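Local atomic coordinates of fusolin (Anomala cuprea entomopoxvirus, PDB entry 4YN1), a protein that forms the micron-sized crystalline spindles of an insect poxvirus, which enhance virulence, and probably attacks chitin as a lytic polysaccharide mono-oxygenase. Residues 7-12 against 225-230; 149-154 against 211-216; 154-159 against 169-174. One frame throughout, in Å; residues are numbered along the deposited sequence.

Interaction 1 of 3, residues 7-12 against 225-230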
# COMPACT_ATOMS: atom_id res chain seq x y z
N PRO A 7 2.61 5.47 7.08
CA PRO A 7 1.66 4.40 7.46
C PRO A 7 2.15 3.12 6.76
O PRO A 7 2.65 3.16 5.63
CB PRO A 7 0.30 4.93 6.97
CG PRO A 7 0.53 6.40 6.64
CD PRO A 7 1.96 6.44 6.19
N ILE A 8 2.07 2.00 7.45
CA ILE A 8 2.66 0.77 6.92
C ILE A 8 2.15 0.35 5.54
O ILE A 8 0.94 0.38 5.30
CB ILE A 8 2.52 -0.35 7.98
CG1 ILE A 8 3.43 -1.56 7.60
CG2 ILE A 8 1.07 -0.77 8.17
CD1 ILE A 8 3.54 -2.56 8.73
N ALA A 9 3.08 -0.04 4.63
CA ALA A 9 2.71 -0.52 3.29
C ALA A 9 1.97 -1.84 3.42
O ALA A 9 2.24 -2.66 4.30
CB ALA A 9 3.93 -0.67 2.40
N ARG A 10 1.07 -2.06 2.48
CA ARG A 10 0.20 -3.21 2.47
C ARG A 10 1.01 -4.50 2.45
O ARG A 10 0.70 -5.44 3.17
CB ARG A 10 -0.72 -3.16 1.23
CG ARG A 10 -1.65 -4.32 1.09
CD ARG A 10 -2.40 -4.26 -0.22
NE ARG A 10 -3.36 -3.15 -0.22
CZ ARG A 10 -4.28 -2.93 -1.17
NH1 ARG A 10 -4.34 -3.71 -2.24
NH2 ARG A 10 -5.13 -1.92 -1.05
N GLN A 11 2.03 -4.56 1.60
CA GLN A 11 2.82 -5.79 1.47
C GLN A 11 3.76 -6.00 2.65
O GLN A 11 4.04 -7.15 3.01
CB GLN A 11 3.52 -5.90 0.12
CG GLN A 11 4.87 -5.17 0.02
CD GLN A 11 4.78 -3.69 0.12
OE1 GLN A 11 3.73 -3.08 -0.09
NE2 GLN A 11 5.92 -3.07 0.44
N ARG A 12 4.22 -4.91 3.25
CA ARG A 12 5.10 -4.96 4.42
C ARG A 12 4.31 -5.50 5.63
O ARG A 12 4.80 -6.34 6.40
CB ARG A 12 5.68 -3.56 4.72
CG ARG A 12 6.44 -3.46 6.04
CD ARG A 12 7.59 -4.43 6.04
NE ARG A 12 8.36 -4.38 7.27
CZ ARG A 12 9.29 -5.27 7.62
NH1 ARG A 12 9.57 -6.29 6.82
NH2 ARG A 12 9.89 -5.19 8.80
N PHE A 225 10.44 1.88 -7.08
CA PHE A 225 9.72 1.09 -6.08
C PHE A 225 8.39 1.72 -5.82
O PHE A 225 8.30 2.93 -5.76
CB PHE A 225 10.50 1.00 -4.78
CG PHE A 225 11.85 0.40 -5.01
CD1 PHE A 225 12.92 1.17 -5.45
CD2 PHE A 225 12.05 -0.97 -4.83
CE1 PHE A 225 14.14 0.58 -5.80
CE2 PHE A 225 13.27 -1.56 -5.18
CZ PHE A 225 14.30 -0.79 -5.67
N TYR A 226 7.35 0.89 -5.78
CA TYR A 226 5.97 1.32 -5.70
C TYR A 226 5.27 0.55 -4.59
O TYR A 226 5.29 -0.67 -4.60
CB TYR A 226 5.25 1.05 -7.02
CG TYR A 226 5.89 1.74 -8.22
CD1 TYR A 226 7.05 1.23 -8.81
CD2 TYR A 226 5.31 2.86 -8.79
CE1 TYR A 226 7.66 1.87 -9.88
CE2 TYR A 226 5.94 3.54 -9.82
CZ TYR A 226 7.12 3.05 -10.37
OH TYR A 226 7.71 3.76 -11.40
N ASN A 227 4.61 1.26 -3.66
CA ASN A 227 3.88 0.63 -2.57
C ASN A 227 2.54 1.25 -2.34
O ASN A 227 2.42 2.48 -2.27
CB ASN A 227 4.62 0.79 -1.26
CG ASN A 227 5.88 -0.03 -1.02
OD1 ASN A 227 6.40 -0.03 0.11
ND2 ASN A 227 6.32 -0.86 -1.94
N CYS A 228 1.53 0.39 -2.14
CA CYS A 228 0.20 0.80 -1.70
C CYS A 228 0.18 0.84 -0.21
O CYS A 228 0.69 -0.07 0.42
CB CYS A 228 -0.86 -0.17 -2.22
SG CYS A 228 -1.13 0.01 -3.97
N VAL A 229 -0.42 1.90 0.35
CA VAL A 229 -0.56 2.12 1.78
C VAL A 229 -2.04 2.36 2.07
O VAL A 229 -2.60 3.33 1.57
CB VAL A 229 0.29 3.31 2.22
CG1 VAL A 229 0.01 3.67 3.67
CG2 VAL A 229 1.78 3.08 2.00
N ASP A 230 -2.67 1.46 2.84
CA ASP A 230 -4.08 1.58 3.21
C ASP A 230 -4.22 2.50 4.41
O ASP A 230 -3.58 2.30 5.45
CB ASP A 230 -4.70 0.19 3.48
CG ASP A 230 -4.61 -0.70 2.23
OD1 ASP A 230 -5.20 -0.33 1.19
OD2 ASP A 230 -3.92 -1.75 2.28
O HOH W 1 -1.34 1.36 6.53
O HOH W 2 -1.34 -0.78 4.08
O HOH W 3 1.96 -2.47 -2.19

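Interaction 2 of 3, residues 149-154 against 211-216. With NAG (2-acetamido-2-deoxy-beta-D-glucopyranose), chain B.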
# COMPACT_ATOMS: atom_id res chain seq x y z
N PHE A 149 11.16 10.94 -4.60
CA PHE A 149 9.88 10.36 -4.18
C PHE A 149 8.72 11.11 -4.76
O PHE A 149 8.70 12.34 -4.71
CB PHE A 149 9.72 10.43 -2.65
CG PHE A 149 10.54 9.42 -1.89
CD1 PHE A 149 11.84 9.71 -1.52
CD2 PHE A 149 10.04 8.16 -1.61
CE1 PHE A 149 12.61 8.78 -0.81
CE2 PHE A 149 10.81 7.22 -0.91
CZ PHE A 149 12.07 7.55 -0.48
N GLU A 150 7.70 10.37 -5.20
CA GLU A 150 6.40 10.89 -5.55
C GLU A 150 5.37 10.17 -4.69
O GLU A 150 5.49 8.96 -4.46
CB GLU A 150 6.08 10.60 -7.03
CG GLU A 150 6.91 11.47 -7.96
CD GLU A 150 6.69 11.22 -9.43
OE1 GLU A 150 6.00 10.23 -9.78
OE2 GLU A 150 7.27 11.97 -10.25
N VAL A 151 4.40 10.91 -4.17
CA VAL A 151 3.32 10.33 -3.40
C VAL A 151 1.99 10.73 -3.99
O VAL A 151 1.78 11.89 -4.31
CB VAL A 151 3.38 10.68 -1.90
CG1 VAL A 151 2.33 9.87 -1.14
CG2 VAL A 151 4.78 10.42 -1.33
N TYR A 152 1.12 9.74 -4.16
CA TYR A 152 -0.21 9.96 -4.72
C TYR A 152 -1.22 9.52 -3.72
O TYR A 152 -0.93 8.66 -2.90
CB TYR A 152 -0.41 9.14 -5.99
CG TYR A 152 0.58 9.45 -7.08
CD1 TYR A 152 1.85 8.89 -7.08
CD2 TYR A 152 0.23 10.27 -8.15
CE1 TYR A 152 2.79 9.22 -8.05
CE2 TYR A 152 1.16 10.59 -9.15
CZ TYR A 152 2.44 10.08 -9.08
OH TYR A 152 3.35 10.44 -10.05
N VAL A 153 -2.43 10.05 -3.80
CA VAL A 153 -3.56 9.61 -2.96
C VAL A 153 -4.74 9.31 -3.90
O VAL A 153 -4.93 9.98 -4.94
CB VAL A 153 -3.91 10.66 -1.87
CG1 VAL A 153 -5.12 10.24 -1.07
CG2 VAL A 153 -2.71 10.87 -0.94
N THR A 154 -5.54 8.33 -3.54
CA THR A 154 -6.69 8.02 -4.34
C THR A 154 -7.68 9.22 -4.35
O THR A 154 -7.80 9.96 -3.38
CB THR A 154 -7.39 6.74 -3.90
OG1 THR A 154 -7.54 6.74 -2.46
CG2 THR A 154 -6.64 5.47 -4.36
N ILE A 211 -2.73 5.54 -0.26
CA ILE A 211 -1.58 6.41 -0.48
C ILE A 211 -0.63 5.52 -1.30
O ILE A 211 -0.36 4.37 -0.93
CB ILE A 211 -0.90 6.92 0.80
CG1 ILE A 211 -1.89 7.72 1.69
CG2 ILE A 211 0.37 7.70 0.46
CD1 ILE A 211 -1.39 8.01 3.13
N TYR A 212 -0.19 6.02 -2.45
CA TYR A 212 0.66 5.24 -3.35
C TYR A 212 1.99 5.94 -3.42
O TYR A 212 2.03 7.12 -3.81
CB TYR A 212 0.03 5.14 -4.72
CG TYR A 212 0.69 4.14 -5.63
CD1 TYR A 212 0.73 2.79 -5.30
CD2 TYR A 212 1.08 4.50 -6.91
CE1 TYR A 212 1.23 1.84 -6.17
CE2 TYR A 212 1.58 3.54 -7.81
CZ TYR A 212 1.70 2.23 -7.42
OH TYR A 212 2.15 1.29 -8.31
N VAL A 213 3.03 5.28 -2.93
CA VAL A 213 4.37 5.83 -2.81
C VAL A 213 5.27 5.27 -3.89
O VAL A 213 5.41 4.05 -4.03
CB VAL A 213 4.94 5.56 -1.42
CG1 VAL A 213 6.37 6.11 -1.31
CG2 VAL A 213 4.04 6.16 -0.33
N ARG A 214 5.97 6.17 -4.58
CA ARG A 214 6.90 5.82 -5.63
C ARG A 214 8.28 6.36 -5.24
O ARG A 214 8.42 7.56 -5.01
CB ARG A 214 6.44 6.42 -6.95
CG ARG A 214 7.43 6.20 -8.11
CD ARG A 214 6.95 6.92 -9.36
NE ARG A 214 7.84 6.63 -10.47
CZ ARG A 214 8.23 7.48 -11.42
NH1 ARG A 214 7.72 8.70 -11.48
NH2 ARG A 214 9.08 7.10 -12.34
N TRP A 215 9.28 5.48 -5.15
CA TRP A 215 10.67 5.88 -4.90
C TRP A 215 11.39 5.56 -6.19
O TRP A 215 11.58 4.40 -6.50
CB TRP A 215 11.29 5.05 -3.76
CG TRP A 215 12.68 5.46 -3.41
CD1 TRP A 215 13.21 6.71 -3.50
CD2 TRP A 215 13.65 4.67 -2.70
NE1 TRP A 215 14.47 6.73 -2.96
CE2 TRP A 215 14.77 5.49 -2.48
CE3 TRP A 215 13.72 3.32 -2.35
CZ2 TRP A 215 15.91 5.03 -1.79
CZ3 TRP A 215 14.82 2.89 -1.61
CH2 TRP A 215 15.93 3.72 -1.40
N GLN A 216 11.80 6.60 -6.95
CA GLN A 216 12.40 6.40 -8.26
C GLN A 216 13.89 6.72 -8.26
O GLN A 216 14.26 7.82 -7.88
CB GLN A 216 11.66 7.33 -9.24
CG GLN A 216 12.15 7.29 -10.70
CD GLN A 216 12.10 5.91 -11.31
OE1 GLN A 216 11.06 5.27 -11.42
NE2 GLN A 216 13.21 5.41 -11.78
C1 NAG B . 8.20 15.52 -10.37
C2 NAG B . 7.44 15.41 -11.69
C3 NAG B . 8.45 15.22 -12.81
C4 NAG B . 9.48 16.35 -12.80
C5 NAG B . 10.11 16.45 -11.41
C6 NAG B . 11.07 17.61 -11.26
C7 NAG B . 5.24 14.37 -11.94
C8 NAG B . 4.44 13.11 -11.77
N2 NAG B . 6.53 14.28 -11.63
O3 NAG B . 7.78 15.15 -14.07
O4 NAG B . 10.50 16.08 -13.74
O5 NAG B . 9.06 16.66 -10.45
O6 NAG B . 10.44 18.85 -11.58
O7 NAG B . 4.75 15.41 -12.37
O HOH W 4 8.48 11.41 -12.48

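Interaction 3 of 3, residues 154-159 against 169-174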
# COMPACT_ATOMS: atom_id res chain seq x y z
N THR A 154 -5.54 8.33 -3.54
CA THR A 154 -6.69 8.02 -4.34
C THR A 154 -7.68 9.22 -4.35
O THR A 154 -7.80 9.96 -3.38
CB THR A 154 -7.39 6.74 -3.90
OG1 THR A 154 -7.54 6.74 -2.46
CG2 THR A 154 -6.64 5.47 -4.36
N THR A 155 -8.34 9.37 -5.47
CA THR A 155 -9.38 10.39 -5.71
C THR A 155 -10.57 10.12 -4.76
O THR A 155 -10.74 8.98 -4.31
CB THR A 155 -9.77 10.36 -7.20
OG1 THR A 155 -10.61 11.46 -7.52
CG2 THR A 155 -10.44 9.08 -7.59
N PRO A 156 -11.40 11.14 -4.42
CA PRO A 156 -12.45 10.91 -3.40
C PRO A 156 -13.45 9.81 -3.69
O PRO A 156 -13.99 9.21 -2.76
CB PRO A 156 -13.17 12.27 -3.31
CG PRO A 156 -12.19 13.24 -3.79
CD PRO A 156 -11.34 12.57 -4.81
N GLU A 157 -13.67 9.49 -4.97
CA GLU A 157 -14.61 8.46 -5.36
C GLU A 157 -14.10 7.04 -5.19
O GLU A 157 -14.89 6.09 -5.34
CB GLU A 157 -15.01 8.65 -6.83
CG GLU A 157 -15.64 10.01 -7.09
CD GLU A 157 -14.68 11.18 -7.25
OE1 GLU A 157 -13.47 10.94 -7.45
OE2 GLU A 157 -15.14 12.33 -7.09
N PHE A 158 -12.79 6.85 -4.98
CA PHE A 158 -12.23 5.50 -4.86
C PHE A 158 -12.94 4.72 -3.74
O PHE A 158 -13.20 5.26 -2.66
CB PHE A 158 -10.73 5.59 -4.60
CG PHE A 158 -10.07 4.28 -4.27
CD1 PHE A 158 -9.72 3.39 -5.28
CD2 PHE A 158 -9.85 3.91 -2.95
CE1 PHE A 158 -9.08 2.19 -4.97
CE2 PHE A 158 -9.20 2.71 -2.65
CZ PHE A 158 -8.89 1.83 -3.65
N ASN A 159 -13.23 3.47 -4.02
CA ASN A 159 -13.89 2.58 -3.06
C ASN A 159 -13.04 1.34 -2.95
O ASN A 159 -12.96 0.59 -3.93
CB ASN A 159 -15.31 2.28 -3.55
CG ASN A 159 -16.12 1.44 -2.59
OD1 ASN A 159 -15.61 0.59 -1.88
ND2 ASN A 159 -17.42 1.66 -2.56
N LEU A 169 -7.31 7.02 -11.01
CA LEU A 169 -7.92 7.21 -9.70
C LEU A 169 -6.92 7.76 -8.70
O LEU A 169 -7.24 7.79 -7.50
CB LEU A 169 -8.51 5.89 -9.18
CG LEU A 169 -9.56 5.23 -10.04
CD1 LEU A 169 -10.16 4.01 -9.30
CD2 LEU A 169 -10.64 6.23 -10.42
N LEU A 170 -5.74 8.24 -9.15
CA LEU A 170 -4.68 8.77 -8.26
C LEU A 170 -4.38 10.21 -8.57
O LEU A 170 -4.48 10.63 -9.72
CB LEU A 170 -3.40 7.93 -8.42
CG LEU A 170 -3.41 6.53 -7.83
CD1 LEU A 170 -2.19 5.79 -8.29
CD2 LEU A 170 -3.46 6.56 -6.33
N GLU A 171 -4.11 10.99 -7.54
CA GLU A 171 -3.74 12.39 -7.63
C GLU A 171 -2.40 12.60 -6.95
O GLU A 171 -2.18 12.13 -5.83
CB GLU A 171 -4.85 13.28 -7.03
CG GLU A 171 -5.16 13.19 -5.55
CD GLU A 171 -6.40 13.98 -5.18
OE1 GLU A 171 -6.34 14.78 -4.21
OE2 GLU A 171 -7.45 13.82 -5.85
N LEU A 172 -1.53 13.36 -7.59
CA LEU A 172 -0.20 13.66 -7.06
C LEU A 172 -0.29 14.64 -5.90
O LEU A 172 -0.91 15.68 -6.03
CB LEU A 172 0.69 14.24 -8.16
CG LEU A 172 2.13 14.57 -7.77
CD1 LEU A 172 2.93 13.29 -7.58
CD2 LEU A 172 2.80 15.43 -8.83
N VAL A 173 0.31 14.29 -4.76
CA VAL A 173 0.34 15.16 -3.60
C VAL A 173 1.75 15.59 -3.17
O VAL A 173 1.85 16.51 -2.35
CB VAL A 173 -0.49 14.61 -2.41
CG1 VAL A 173 -1.95 14.39 -2.82
CG2 VAL A 173 0.10 13.35 -1.78
N PHE A 174 2.79 14.93 -3.66
CA PHE A 174 4.16 15.20 -3.22
C PHE A 174 5.11 14.77 -4.30
O PHE A 174 4.93 13.72 -4.91
CB PHE A 174 4.40 14.41 -1.91
CG PHE A 174 5.77 14.59 -1.30
CD1 PHE A 174 6.86 13.88 -1.78
CD2 PHE A 174 5.98 15.49 -0.27
CE1 PHE A 174 8.13 14.05 -1.21
CE2 PHE A 174 7.24 15.65 0.31
CZ PHE A 174 8.31 14.94 -0.19

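Interaction 1 of 3, residues 7-12 against 225-230
R10 reaches across to the end of the strand segment and closes a two-pronged salt bridge on D230. Its CB sits beside the carbonyl of C228, 3.5 Å from C228 O, and CG, anti to the backbone N (chi1 178°), carries the chain along D230, with R10 CG 3.6 Å from D230 OD2. CD still lies alongside D230 OD2 before the bend at chi3 (-69°), which turns the guanidinium side-on to the carboxylate. R10 NE donates to D230 OD2 at 2.9 Å, and R10 NH2 to D230 OD1 at 2.7 Å, almost straight. Each oxygen uses its syn lone pair, and the two planes lie only 15° apart, so the two bonds hold guanidinium and carboxylate edge to edge, nearly coplanar. C228 CB lies over one guanidinium face, NH1 is taken by M111 O, and W117 adds a cation-pi contact.

The backbone nitrogen of R10 meets C228 O at 2.9 Å, tying the first turn of the helix to the strand just past A9, its N-cap residue. Three residues back along the strand, Q11 NE2 donates to N227 OD1 at 3.1 Å from above the carbonyl plane of N227, the two amides being steeply inclined to each other; the same NE2 also serves D66 O, and N227 OD1 also accepts from V4 N. P7 and A9 supply the apolar part: P7 CB lies 3.5 Å from V229 CG1, and A9 CB packs on V229 CG2. One water joins Q11 OE1 to C228 N, and two more join I8 O to the backbone of D230.

C228 is also disulfide-bonded to C93. The arrangement pins the start of helix 10-17 onto strand 223-234 of the immunoglobulin-like beta-sandwich characteristic of the LPMO_10 family.

Interaction 2 of 3, residues 149-154 against 211-216
F149 lays its ring over the five-membered ring of W215 in an offset stack, centroids 4.0 Å apart and planes at only 6°. The outer end of the phenyl does the touching: F149 CZ comes 3.3 Å from W215 CD1, with NE1 close by. W215 NE1 is hydrogen-bonded to S147 OG. F138 meets both rings, edge-to-face in the case of F149. Farther along the same face, V151 CG1 and I211 CG2 press together at 3.3 Å, tighter than an ordinary carbon contact, while V213 packs against V151 and F149.

Backbone bonds clamp the antiparallel strands at two hydrogen-bonded pairs, E150 with R214 and Y152 with Y212. These residues send their side chains to the other face of the sheet. There the extended chains of E150 and R214 run side by side, and R214 NH1 reaches E150 OE1 at 2.9 Å. E150 OE1 lies in the guanidinium plane, whereas NH1 meets it from above the carboxylate plane, the two planes being 66° apart. Y152 OH donates to the same E150 OE1 at 2.7 Å from the opposite face, so this oxygen is gripped from both sides. R214 NH2 bonds Q216 OE1 and F77 O, and NE bonds Y226 OH, which fixes the guanidinium.

The second carboxylate oxygen faces a sugar, probably part of an N-linked glycan on N175: NAG N2 donates to E150 OE2 at 2.8 Å, and a water links OE2 to R214 NH1. The NAG acetamido methyl C8 lies 3.4 Å from Y152 OH. R214 and Y152 thus form a second shell, consistent with their holding E150 in place for the glycan amide, and the adjacent guanidinium would be expected to keep the carboxylate ionised and a ready acceptor.

Interaction 3 of 3, residues 154-159 against 169-174
L169 O takes the shortest polar bond between the two segments, from T155 N at 2.8 Å. The donor stands above the carbonyl plane, and the carbonyl also lies close over T154, with T154 CA 3.2 Å from L169 O in a CA-H...O contact. T155 CG2 packs on L169, 4.0 Å from L169 CD2, while T155 OG1, anti to the backbone N (chi1 -171°), donates to E157 OE1 at 2.9 Å, a bond within the type I turn T155-F158, which F158 N closes on T155 O.

F158 comes back toward the strand: its ring takes T154 CG2 over one face, while L169 CD1 approaches the ring edge, 4.1 Å from F158 CD1. The same T154 methyl, on its side away from F158, meets L170 CD2 at 3.9 Å from T154 CG2, across the non-hydrogen-bonded antiparallel pair of T154 and L170.

The contact joins the loop after strand 147-154 to the neighbouring strand 170-176. T154 is also hydrogen-bonded through OG1 to V210 N and so ties in strand 209-217, F158 packs on V210, and L170 packs on Y152 and Y212 within the same sheet.

Overall arrangement
One mixed sheet carries all three contacts. Strand 223-234 of interaction 1 is bonded to strand 209-217 of interaction 2, which pairs with 147-154, and that in turn with 170-176 of interaction 3; interactions 2 and 3 share T154. Interaction 1 is the most central, its centre about 3 Å from that of the chain, and joins a helix start to the sheet through a buried ion pair and bridging waters. Interaction 2, also buried, is true strand pairing, aromatic and aliphatic on one face, charged and glycan-contacting on the other. Interaction 3, partly exposed at the sheet's margin, relies on one backbone bond and small apolar touches.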